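Local coordinates for monovalent Na+/H+ antiporter subunit A (Dietzia sp. DQ12-45-1b, PDB 7D3U), which probably acts as a membrane-embedded subunit of a large Mrp complex that exchanges Na+ for H+ across the bacterial cell membrane, at residues 150-155 against 223-228; 624-629 against 658-663; 649-654 against 820-825; 848-853 against 905-910. All coordinates share one frame; numbering follows the deposited sequence.

Contact 1 of 4, residues 150-155 against 223-228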
loop_
_atom_site.group_PDB
_atom_site.type_symbol
_atom_site.label_atom_id
_atom_site.label_comp_id
_atom_site.label_asym_id
_atom_site.label_seq_id
_atom_site.Cartn_x
_atom_site.Cartn_y
_atom_site.Cartn_z
ATOM N N THR B 150 -5.267 -30.397 16.655
ATOM C CA THR B 150 -4.917 -29.129 16.027
ATOM C C THR B 150 -5.753 -27.980 16.569
ATOM O O THR B 150 -5.272 -26.844 16.624
ATOM C CB THR B 150 -5.077 -29.216 14.511
ATOM O OG1 THR B 150 -4.991 -27.902 13.948
ATOM C CG2 THR B 150 -6.419 -29.821 14.148
ATOM N N GLN B 151 -6.991 -28.248 16.967
ATOM C CA GLN B 151 -7.834 -27.231 17.582
ATOM C C GLN B 151 -7.479 -27.047 19.057
ATOM O O GLN B 151 -7.367 -25.900 19.514
ATOM C CB GLN B 151 -9.314 -27.580 17.413
ATOM C CG GLN B 151 -10.191 -26.381 17.137
ATOM C CD GLN B 151 -9.831 -25.695 15.841
ATOM O OE1 GLN B 151 -9.595 -26.347 14.825
ATOM N NE2 GLN B 151 -9.780 -24.371 15.867
ATOM N N PRO B 152 -7.316 -28.121 19.844
ATOM C CA PRO B 152 -6.848 -27.925 21.224
ATOM C C PRO B 152 -5.521 -27.203 21.312
ATOM O O PRO B 152 -5.324 -26.411 22.238
ATOM C CB PRO B 152 -6.748 -29.356 21.763
ATOM C CG PRO B 152 -7.765 -30.093 21.004
ATOM C CD PRO B 152 -7.700 -29.527 19.617
ATOM N N ALA B 153 -4.605 -27.439 20.371
ATOM C CA ALA B 153 -3.337 -26.719 20.393
ATOM C C ALA B 153 -3.540 -25.235 20.124
ATOM O O ALA B 153 -2.911 -24.390 20.770
ATOM C CB ALA B 153 -2.375 -27.318 19.373
ATOM N N VAL B 154 -4.417 -24.898 19.176
ATOM C CA VAL B 154 -4.695 -23.495 18.888
ATOM C C VAL B 154 -5.303 -22.816 20.107
ATOM O O VAL B 154 -4.915 -21.701 20.472
ATOM C CB VAL B 154 -5.610 -23.373 17.656
ATOM C CG1 VAL B 154 -6.252 -22.000 17.605
ATOM C CG2 VAL B 154 -4.822 -23.633 16.388
ATOM N N ARG B 155 -6.251 -23.483 20.764
ATOM C CA ARG B 155 -6.876 -22.887 21.941
ATOM C C ARG B 155 -5.887 -22.766 23.092
ATOM O O ARG B 155 -5.904 -21.773 23.826
ATOM C CB ARG B 155 -8.095 -23.706 22.354
ATOM C CG ARG B 155 -9.183 -23.705 21.306
ATOM C CD ARG B 155 -10.451 -24.330 21.829
ATOM N NE ARG B 155 -10.400 -25.786 21.786
ATOM C CZ ARG B 155 -11.155 -26.536 20.991
ATOM N NH1 ARG B 155 -12.024 -25.965 20.169
ATOM N NH2 ARG B 155 -11.042 -27.856 21.017
ATOM N N LEU B 223 -6.787 -27.379 29.459
ATOM C CA LEU B 223 -6.113 -28.553 29.994
ATOM C C LEU B 223 -6.887 -29.835 29.684
ATOM O O LEU B 223 -6.272 -30.823 29.265
ATOM C CB LEU B 223 -5.896 -28.401 31.501
ATOM C CG LEU B 223 -4.626 -29.014 32.084
ATOM C CD1 LEU B 223 -3.442 -28.716 31.191
ATOM C CD2 LEU B 223 -4.381 -28.483 33.480
ATOM N N PRO B 224 -8.213 -29.881 29.875
ATOM C CA PRO B 224 -8.929 -31.138 29.603
ATOM C C PRO B 224 -8.865 -31.600 28.159
ATOM O O PRO B 224 -8.940 -32.810 27.913
ATOM C CB PRO B 224 -10.367 -30.810 30.023
ATOM C CG PRO B 224 -10.211 -29.767 31.046
ATOM C CD PRO B 224 -9.105 -28.910 30.533
ATOM N N ASP B 225 -8.736 -30.694 27.191
ATOM C CA ASP B 225 -8.681 -31.108 25.794
ATOM C C ASP B 225 -7.261 -31.274 25.273
ATOM O O ASP B 225 -7.035 -32.101 24.381
ATOM C CB ASP B 225 -9.441 -30.117 24.905
ATOM C CG ASP B 225 -8.914 -28.708 25.016
ATOM O OD1 ASP B 225 -8.010 -28.475 25.840
ATOM O OD2 ASP B 225 -9.405 -27.831 24.276
ATOM N N ALA B 226 -6.288 -30.558 25.837
ATOM C CA ALA B 226 -4.891 -30.755 25.464
ATOM C C ALA B 226 -4.437 -32.159 25.836
ATOM O O ALA B 226 -3.299 -32.548 25.560
ATOM C CB ALA B 226 -3.994 -29.714 26.133
ATOM N N MET B 227 -5.326 -32.923 26.472
ATOM C CA MET B 227 -5.091 -34.335 26.720
ATOM C C MET B 227 -5.059 -35.157 25.441
ATOM O O MET B 227 -4.711 -36.341 25.499
ATOM C CB MET B 227 -6.169 -34.878 27.655
ATOM C CG MET B 227 -6.254 -34.140 28.973
ATOM S SD MET B 227 -4.686 -34.139 29.853
ATOM C CE MET B 227 -4.298 -35.883 29.806
ATOM N N VAL B 228 -5.414 -34.568 24.296
ATOM C CA VAL B 228 -5.319 -35.290 23.032
ATOM C C VAL B 228 -3.883 -35.663 22.702
ATOM O O VAL B 228 -3.649 -36.542 21.864
ATOM C CB VAL B 228 -5.935 -34.456 21.896
ATOM C CG1 VAL B 228 -7.429 -34.309 22.099
ATOM C CG2 VAL B 228 -5.270 -33.098 21.838
#
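The Arg155 guanidinium presents its edge to the Asp225 carboxylate, with OD2 close to the guanidinium plane; the backbone carbonyl oxygen Gln151 O lies 3.7 Å above one face, displaced toward the rim. The two flat groups are only 14° apart. Arg155 NE is 3.4 Å from Asp225 OD2, a salt bridge whose hydrogen bond is weak, at an N-H...O angle of 148°. A bend at chi3 (-80°) turns the arginine end toward the acid. The stronger partner of Arg155 is Asp544, bridged through NH1, so the guanidinium is shared between two acids. Beside the charges, Pro152 faces the loop: its CB is 4.0 Å from Asp225 CG, and its CG is 4.0 Å from Val228 CG2, with Pro152 and Val228 lying roughly perpendicular. The contact thus ties the start of helix 150-164 to the loop leading into helices 231-240 and 243-252, which follow each other with a short interruption, within the membrane bundle of the NADH:quinone oxidoreductase/Mrp antiporter family, where a discontinuous transmembrane helix is a known feature.

Contact 2 of 4, residues 624-629 against 658-663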
loop_
_atom_site.group_PDB
_atom_site.type_symbol
_atom_site.label_atom_id
_atom_site.label_comp_id
_atom_site.label_asym_id
_atom_site.label_seq_id
_atom_site.Cartn_x
_atom_site.Cartn_y
_atom_site.Cartn_z
ATOM N N GLY B 624 -19.271 15.253 -25.702
ATOM C CA GLY B 624 -19.311 16.542 -25.039
ATOM C C GLY B 624 -18.305 16.637 -23.912
ATOM O O GLY B 624 -17.718 17.697 -23.684
ATOM N N ALA B 625 -18.058 15.523 -23.222
ATOM C CA ALA B 625 -17.112 15.531 -22.114
ATOM C C ALA B 625 -15.679 15.712 -22.599
ATOM O O ALA B 625 -14.907 16.456 -21.989
ATOM C CB ALA B 625 -17.246 14.244 -21.308
ATOM N N VAL B 626 -15.298 15.057 -23.700
ATOM C CA VAL B 626 -13.937 15.246 -24.197
ATOM C C VAL B 626 -13.779 16.625 -24.830
ATOM O O VAL B 626 -12.705 17.237 -24.742
ATOM C CB VAL B 626 -13.540 14.118 -25.169
ATOM C CG1 VAL B 626 -14.347 14.180 -26.446
ATOM C CG2 VAL B 626 -12.064 14.208 -25.492
ATOM N N ALA B 627 -14.836 17.152 -25.453
ATOM C CA ALA B 627 -14.768 18.521 -25.950
ATOM C C ALA B 627 -14.585 19.505 -24.802
ATOM O O ALA B 627 -13.780 20.441 -24.892
ATOM C CB ALA B 627 -16.022 18.852 -26.755
ATOM N N ASN B 628 -15.301 19.292 -23.696
ATOM C CA ASN B 628 -15.131 20.159 -22.538
ATOM C C ASN B 628 -13.778 19.947 -21.872
ATOM O O ASN B 628 -13.248 20.873 -21.257
ATOM C CB ASN B 628 -16.263 19.927 -21.544
ATOM C CG ASN B 628 -17.574 20.505 -22.021
ATOM O OD1 ASN B 628 -18.620 19.867 -21.924
ATOM N ND2 ASN B 628 -17.523 21.722 -22.550
ATOM N N VAL B 629 -13.198 18.754 -21.995
ATOM C CA VAL B 629 -11.846 18.538 -21.489
ATOM C C VAL B 629 -10.847 19.352 -22.296
ATOM O O VAL B 629 -9.954 19.999 -21.736
ATOM C CB VAL B 629 -11.499 17.039 -21.506
ATOM C CG1 VAL B 629 -9.998 16.839 -21.646
ATOM C CG2 VAL B 629 -12.003 16.378 -20.247
ATOM N N LEU B 658 -2.691 16.216 -26.613
ATOM C CA LEU B 658 -2.275 14.821 -26.581
ATOM C C LEU B 658 -3.083 13.981 -25.605
ATOM O O LEU B 658 -3.003 12.752 -25.664
ATOM C CB LEU B 658 -0.789 14.716 -26.244
ATOM C CG LEU B 658 0.135 15.093 -27.400
ATOM C CD1 LEU B 658 1.581 14.890 -27.012
ATOM C CD2 LEU B 658 -0.206 14.280 -28.634
ATOM N N THR B 659 -3.844 14.602 -24.708
ATOM C CA THR B 659 -4.793 13.842 -23.912
ATOM C C THR B 659 -6.161 13.783 -24.569
ATOM O O THR B 659 -6.878 12.797 -24.390
ATOM C CB THR B 659 -4.904 14.420 -22.495
ATOM O OG1 THR B 659 -5.540 13.464 -21.638
ATOM C CG2 THR B 659 -5.709 15.704 -22.479
ATOM N N VAL B 660 -6.524 14.791 -25.366
ATOM C CA VAL B 660 -7.747 14.700 -26.153
ATOM C C VAL B 660 -7.623 13.595 -27.191
ATOM O O VAL B 660 -8.563 12.820 -27.408
ATOM C CB VAL B 660 -8.070 16.059 -26.800
ATOM C CG1 VAL B 660 -8.970 15.876 -28.006
ATOM C CG2 VAL B 660 -8.719 16.980 -25.789
ATOM N N VAL B 661 -6.456 13.486 -27.831
ATOM C CA VAL B 661 -6.247 12.419 -28.808
ATOM C C VAL B 661 -6.398 11.050 -28.152
ATOM O O VAL B 661 -7.059 10.154 -28.691
ATOM C CB VAL B 661 -4.874 12.577 -29.485
ATOM C CG1 VAL B 661 -4.527 11.330 -30.270
ATOM C CG2 VAL B 661 -4.875 13.787 -30.393
ATOM N N VAL B 662 -5.808 10.871 -26.969
ATOM C CA VAL B 662 -5.861 9.569 -26.311
ATOM C C VAL B 662 -7.269 9.274 -25.805
ATOM O O VAL B 662 -7.743 8.132 -25.880
ATOM C CB VAL B 662 -4.820 9.502 -25.182
ATOM C CG1 VAL B 662 -4.986 8.227 -24.380
ATOM C CG2 VAL B 662 -3.422 9.576 -25.759
ATOM N N ILE B 663 -7.965 10.288 -25.284
ATOM C CA ILE B 663 -9.337 10.072 -24.843
ATOM C C ILE B 663 -10.219 9.704 -26.024
ATOM O O ILE B 663 -11.122 8.878 -25.893
ATOM C CB ILE B 663 -9.876 11.305 -24.092
ATOM C CG1 ILE B 663 -9.170 11.463 -22.749
ATOM C CG2 ILE B 663 -11.360 11.162 -23.836
ATOM C CD1 ILE B 663 -9.757 12.547 -21.879
#
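Val626 and Ile663 make the closest side-chain approach, methyl to methyl, with Val626 CG2 3.5 Å from Ile663 CG2. The two side chains lie alongside, pointing in opposite senses, and the same Val626 CG2 also meets Ile663 CB at 3.9 Å. It can reach because chi1 of 67° sets it anti to the backbone N, leaving CG1 in the crowded position. Toward Val660 the fit is looser: Val626 CG2 is 4.3 Å from Val660 CG1. The next turn adds Val629, whose CG1 lies 4.3 Å from Val660 CG2 and equally far from CD1 of Ile663, which the extended chi2 of -173° carries outward. Each helix therefore contributes two branched side chains spaced three residues apart. Helices 622-642 and 646-667, both predicted to span the membrane, form an antiparallel hairpin in the part of the chain related to the MbhD family; the short segments run at 169° with their axes 9.9 Å apart, and Val626 and Val660 are level, CA to CA 6.5 Å. Beyond this apolar seam, Val629 also packs on Met616 of helix 603-617. Leu28 of subunit C touches Ala625 and Val629, while Leu87 of the same subunit lies against Val662 and Ile663. Subunit F touches both helices of the hairpin, its Arg31 on Ala627 and its Ser75 on Val660.

Contact 3 of 4, residues 649-654 against 820-825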
loop_
_atom_site.group_PDB
_atom_site.type_symbol
_atom_site.label_atom_id
_atom_site.label_comp_id
_atom_site.label_asym_id
_atom_site.label_seq_id
_atom_site.Cartn_x
_atom_site.Cartn_y
_atom_site.Cartn_z
ATOM N N ALA B 649 2.396 27.323 -20.239
ATOM C CA ALA B 649 1.238 27.418 -21.123
ATOM C C ALA B 649 1.430 26.567 -22.371
ATOM O O ALA B 649 0.502 25.880 -22.816
ATOM C CB ALA B 649 0.979 28.874 -21.503
ATOM N N LEU B 650 2.626 26.619 -22.961
ATOM C CA LEU B 650 2.947 25.762 -24.097
ATOM C C LEU B 650 2.729 24.294 -23.757
ATOM O O LEU B 650 2.032 23.565 -24.481
ATOM C CB LEU B 650 4.396 26.002 -24.518
ATOM C CG LEU B 650 4.668 26.506 -25.927
ATOM C CD1 LEU B 650 6.156 26.478 -26.208
ATOM C CD2 LEU B 650 3.925 25.648 -26.917
ATOM N N THR B 651 3.335 23.841 -22.657
ATOM C CA THR B 651 3.208 22.443 -22.269
ATOM C C THR B 651 1.763 22.077 -21.961
ATOM O O THR B 651 1.330 20.966 -22.268
ATOM C CB THR B 651 4.108 22.150 -21.071
ATOM O OG1 THR B 651 5.478 22.238 -21.480
ATOM C CG2 THR B 651 3.850 20.758 -20.527
ATOM N N GLN B 652 0.995 23.004 -21.385
ATOM C CA GLN B 652 -0.402 22.719 -21.084
ATOM C C GLN B 652 -1.217 22.555 -22.359
ATOM O O GLN B 652 -2.032 21.634 -22.461
ATOM C CB GLN B 652 -0.986 23.826 -20.213
ATOM C CG GLN B 652 -2.465 23.669 -19.936
ATOM C CD GLN B 652 -2.814 22.282 -19.446
ATOM O OE1 GLN B 652 -3.562 21.554 -20.095
ATOM N NE2 GLN B 652 -2.275 21.909 -18.294
ATOM N N LEU B 653 -1.013 23.438 -23.338
ATOM C CA LEU B 653 -1.677 23.283 -24.630
ATOM C C LEU B 653 -1.361 21.928 -25.248
ATOM O O LEU B 653 -2.261 21.197 -25.689
ATOM C CB LEU B 653 -1.247 24.404 -25.575
ATOM C CG LEU B 653 -1.965 25.745 -25.460
ATOM C CD1 LEU B 653 -1.378 26.740 -26.439
ATOM C CD2 LEU B 653 -3.447 25.562 -25.709
ATOM N N LEU B 654 -0.075 21.576 -25.285
ATOM C CA LEU B 654 0.323 20.338 -25.948
ATOM C C LEU B 654 -0.191 19.112 -25.204
ATOM O O LEU B 654 -0.623 18.136 -25.827
ATOM C CB LEU B 654 1.839 20.300 -26.092
ATOM C CG LEU B 654 2.366 21.359 -27.055
ATOM C CD1 LEU B 654 3.875 21.380 -27.056
ATOM C CD2 LEU B 654 1.834 21.088 -28.447
ATOM N N GLY B 820 12.516 20.955 -23.940
ATOM C CA GLY B 820 12.453 19.622 -24.506
ATOM C C GLY B 820 11.101 18.949 -24.411
ATOM O O GLY B 820 10.752 18.116 -25.253
ATOM N N PHE B 821 10.299 19.349 -23.427
ATOM C CA PHE B 821 8.989 18.735 -23.262
ATOM C C PHE B 821 7.990 19.284 -24.260
ATOM O O PHE B 821 7.228 18.522 -24.857
ATOM C CB PHE B 821 8.470 18.942 -21.842
ATOM C CG PHE B 821 9.162 18.099 -20.823
ATOM C CD1 PHE B 821 8.780 16.786 -20.623
ATOM C CD2 PHE B 821 10.198 18.614 -20.068
ATOM C CE1 PHE B 821 9.415 16.005 -19.685
ATOM C CE2 PHE B 821 10.835 17.839 -19.132
ATOM C CZ PHE B 821 10.447 16.532 -18.943
ATOM N N ASN B 822 7.986 20.599 -24.456
ATOM C CA ASN B 822 7.178 21.177 -25.518
ATOM C C ASN B 822 7.660 20.702 -26.881
ATOM O O ASN B 822 6.848 20.398 -27.762
ATOM C CB ASN B 822 7.212 22.697 -25.406
ATOM C CG ASN B 822 7.101 23.166 -23.969
ATOM O OD1 ASN B 822 6.012 23.466 -23.489
ATOM N ND2 ASN B 822 8.224 23.201 -23.265
ATOM N N SER B 823 8.979 20.596 -27.056
ATOM C CA SER B 823 9.531 20.048 -28.291
ATOM C C SER B 823 9.008 18.645 -28.559
ATOM O O SER B 823 8.687 18.302 -29.702
ATOM C CB SER B 823 11.055 20.029 -28.217
ATOM O OG SER B 823 11.604 21.246 -28.670
ATOM N N ALA B 824 8.918 17.817 -27.520
ATOM C CA ALA B 824 8.517 16.431 -27.726
ATOM C C ALA B 824 7.009 16.289 -27.876
ATOM O O ALA B 824 6.537 15.462 -28.661
ATOM C CB ALA B 824 9.027 15.572 -26.575
ATOM N N LEU B 825 6.233 17.082 -27.139
ATOM C CA LEU B 825 4.786 17.000 -27.274
ATOM C C LEU B 825 4.316 17.593 -28.598
ATOM O O LEU B 825 3.304 17.146 -29.149
ATOM C CB LEU B 825 4.108 17.688 -26.092
ATOM C CG LEU B 825 4.473 17.173 -24.697
ATOM C CD1 LEU B 825 4.157 18.214 -23.639
ATOM C CD2 LEU B 825 3.776 15.864 -24.382
#
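Asn822 OD1 is the best-held polar atom, and one hydrogen bond across the contact grips it: Thr651 OG1 donates to Asn822 OD1 at 2.4 Å, a modelled length too short to weigh at 3.00 Å resolution. The hydroxyl stands above the amide carbonyl plane, 49° out of it, with a C=O...O angle of 113°. Thr651 N also lies near Asn822 OD1, but its angle is too poor for a bond. This polar clasp joins two nearly parallel, predicted transmembrane helices, 646-667 in the MbhD-related range and 821-837 in the MnhB-related range, whose segments cross at 24° with axes 9.2 Å apart. Asp647 adds two weak hydrogen bonds: its OD1 accepts from Asn822 ND2, and its backbone O competes for the Thr651 hydroxyl proton. That hydroxyl sits beside its own backbone N, anti to the carbonyl carbon, which leaves CG2 to run along the interface and meet Leu825 CD1 at 4.0 Å. On the flank away from the hydroxyl, Leu650 CD1 lies 4.0 Å from Asn822 CB. Subunit C borders the pair, with its Leu73 on Thr651 and its Phe80 on Leu825, and Val64 of subunit F packs on Leu654. Leu654 CD1 lies against the Asn822 backbone, nearest its O, and meets Asn822 CB at 3.9 Å. One turn further along both helices, Leu654 CB meets Leu825 CB at 3.5 Å.

Contact 4 of 4, residues 848-853 against 905-910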
loop_
_atom_site.group_PDB
_atom_site.type_symbol
_atom_site.label_atom_id
_atom_site.label_comp_id
_atom_site.label_asym_id
_atom_site.label_seq_id
_atom_site.Cartn_x
_atom_site.Cartn_y
_atom_site.Cartn_z
ATOM N N VAL B 848 7.715 2.281 -36.249
ATOM C CA VAL B 848 9.058 2.465 -35.708
ATOM C C VAL B 848 9.159 1.695 -34.399
ATOM O O VAL B 848 8.137 1.480 -33.730
ATOM C CB VAL B 848 9.383 3.953 -35.507
ATOM C CG1 VAL B 848 9.202 4.711 -36.808
ATOM C CG2 VAL B 848 8.509 4.543 -34.417
ATOM N N PRO B 849 10.346 1.241 -33.997
ATOM C CA PRO B 849 10.470 0.614 -32.677
ATOM C C PRO B 849 10.476 1.661 -31.579
ATOM O O PRO B 849 11.476 2.355 -31.377
ATOM C CB PRO B 849 11.806 -0.132 -32.765
ATOM C CG PRO B 849 12.589 0.629 -33.772
ATOM C CD PRO B 849 11.601 1.176 -34.765
ATOM N N TYR B 850 9.365 1.779 -30.856
ATOM C CA TYR B 850 9.227 2.830 -29.860
ATOM C C TYR B 850 9.724 2.418 -28.485
ATOM O O TYR B 850 10.102 3.289 -27.697
ATOM C CB TYR B 850 7.770 3.282 -29.758
ATOM C CG TYR B 850 6.768 2.171 -29.942
ATOM C CD1 TYR B 850 6.424 1.342 -28.888
ATOM C CD2 TYR B 850 6.164 1.955 -31.170
ATOM C CE1 TYR B 850 5.507 0.328 -29.052
ATOM C CE2 TYR B 850 5.249 0.945 -31.343
ATOM C CZ TYR B 850 4.922 0.134 -30.281
ATOM O OH TYR B 850 4.008 -0.878 -30.451
ATOM N N VAL B 851 9.730 1.122 -28.173
ATOM C CA VAL B 851 10.315 0.683 -26.911
ATOM C C VAL B 851 11.816 0.941 -26.905
ATOM O O VAL B 851 12.379 1.399 -25.902
ATOM C CB VAL B 851 9.976 -0.795 -26.648
ATOM C CG1 VAL B 851 10.443 -1.674 -27.795
ATOM C CG2 VAL B 851 10.606 -1.246 -25.355
ATOM N N ALA B 852 12.485 0.686 -28.031
ATOM C CA ALA B 852 13.898 1.022 -28.134
ATOM C C ALA B 852 14.113 2.528 -28.102
ATOM O O ALA B 852 15.141 2.993 -27.607
ATOM C CB ALA B 852 14.496 0.426 -29.406
ATOM N N VAL B 853 13.149 3.305 -28.599
ATOM C CA VAL B 853 13.269 4.757 -28.539
ATOM C C VAL B 853 13.159 5.245 -27.099
ATOM O O VAL B 853 13.909 6.128 -26.671
ATOM C CB VAL B 853 12.219 5.415 -29.453
ATOM C CG1 VAL B 853 12.008 6.861 -29.070
ATOM C CG2 VAL B 853 12.653 5.319 -30.902
ATOM N N ILE B 905 4.594 8.649 -26.800
ATOM C CA ILE B 905 3.449 8.988 -27.642
ATOM C C ILE B 905 3.287 7.965 -28.758
ATOM O O ILE B 905 2.166 7.563 -29.092
ATOM C CB ILE B 905 3.587 10.416 -28.199
ATOM C CG1 ILE B 905 3.755 11.420 -27.060
ATOM C CG2 ILE B 905 2.370 10.776 -29.029
ATOM C CD1 ILE B 905 2.686 11.323 -26.002
ATOM N N MET B 906 4.400 7.527 -29.354
ATOM C CA MET B 906 4.335 6.502 -30.388
ATOM C C MET B 906 3.679 5.234 -29.863
ATOM O O MET B 906 2.820 4.646 -30.528
ATOM C CB MET B 906 5.736 6.199 -30.916
ATOM C CG MET B 906 6.219 7.159 -31.979
ATOM S SD MET B 906 8.016 7.226 -32.076
ATOM C CE MET B 906 8.233 8.126 -33.607
ATOM N N ALA B 907 4.073 4.797 -28.666
ATOM C CA ALA B 907 3.483 3.593 -28.089
ATOM C C ALA B 907 1.999 3.790 -27.810
ATOM O O ALA B 907 1.172 2.932 -28.141
ATOM C CB ALA B 907 4.224 3.206 -26.810
ATOM N N ALA B 908 1.642 4.930 -27.215
ATOM C CA ALA B 908 0.248 5.167 -26.858
ATOM C C ALA B 908 -0.643 5.288 -28.086
ATOM O O ALA B 908 -1.838 4.985 -28.011
ATOM C CB ALA B 908 0.134 6.422 -25.996
ATOM N N ILE B 909 -0.095 5.723 -29.218
ATOM C CA ILE B 909 -0.894 5.843 -30.433
ATOM C C ILE B 909 -0.944 4.528 -31.201
ATOM O O ILE B 909 -1.981 4.170 -31.762
ATOM C CB ILE B 909 -0.356 6.990 -31.312
ATOM C CG1 ILE B 909 -0.518 8.330 -30.600
ATOM C CG2 ILE B 909 -1.076 7.026 -32.645
ATOM C CD1 ILE B 909 -1.946 8.684 -30.301
ATOM N N ASP B 910 0.157 3.776 -31.231
ATOM C CA ASP B 910 0.181 2.543 -32.006
ATOM C C ASP B 910 -0.533 1.403 -31.295
ATOM O O ASP B 910 -1.104 0.531 -31.958
ATOM C CB ASP B 910 1.625 2.145 -32.311
ATOM C CG ASP B 910 1.745 0.712 -32.779
ATOM O OD1 ASP B 910 1.111 0.362 -33.795
ATOM O OD2 ASP B 910 2.467 -0.070 -32.129
#
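The Tyr850 ring lies over the backbone of Ala907, and this is the apolar centre. Ala907 CA is 4.0 Å from the Tyr850 ring centroid and only 17° off the ring normal, a CH-pi contact over one face, shifted toward the rim. Ala907 CB completes it, 3.6 Å from Tyr850 CD1. At the root of the ring, Tyr850 CB packs against Met906 CB at 3.7 Å; from there the extended methionine chain runs out to Val848, which lies across it with CG2 3.6 Å from Met906 SD. The first torsion of Tyr850 (36°) puts CG in the crowded position between N and the carbonyl carbon and sends the ring along helix 890-912 to its polar edge. There Tyr850 OH donates to Asp910 OD2, modelled at 2.4 Å, near the ring plane and nearly along the C-O axis of the acid, with ring and carboxylate planes 56° apart. Asp910 OD1 forms a salt bridge with Arg845 NE, which probably helps keep the acid ionised. The contact joins the beginning of helix 850-866 and the residues leading into it to the last turns of helix 890-912, two MnhB-related helices linked in the chain through the small hairpin of strands 880-882 and 885-887. Helix 739-762 also touches Tyr850, whereas helices 821-837 and 646-667 back onto helix 890-912.

How the contacts relate
Contact 1 stands apart, in the antiporter-like bundle, with its centre 63 to 70 Å from the other three and on the opposite side of the chain's centre. Contacts 2, 3 and 4 cluster in the C-terminal bundle, their centres 17 to 21 Å apart. Helix 646-667 serves both contacts 2 and 3, whose segments alternate along the chain; contact 4 follows in sequence. Leu658 CD1 touches Leu825 O at 3.6 Å, joining contact 2 to contact 3, and Val661 CG1 meets Ile909 CD1 at 3.7 Å, joining it to contact 4. The MbhD-related and MnhB-related helices thus pack as one unit, well separated from the antiporter-like part within a single polypeptide.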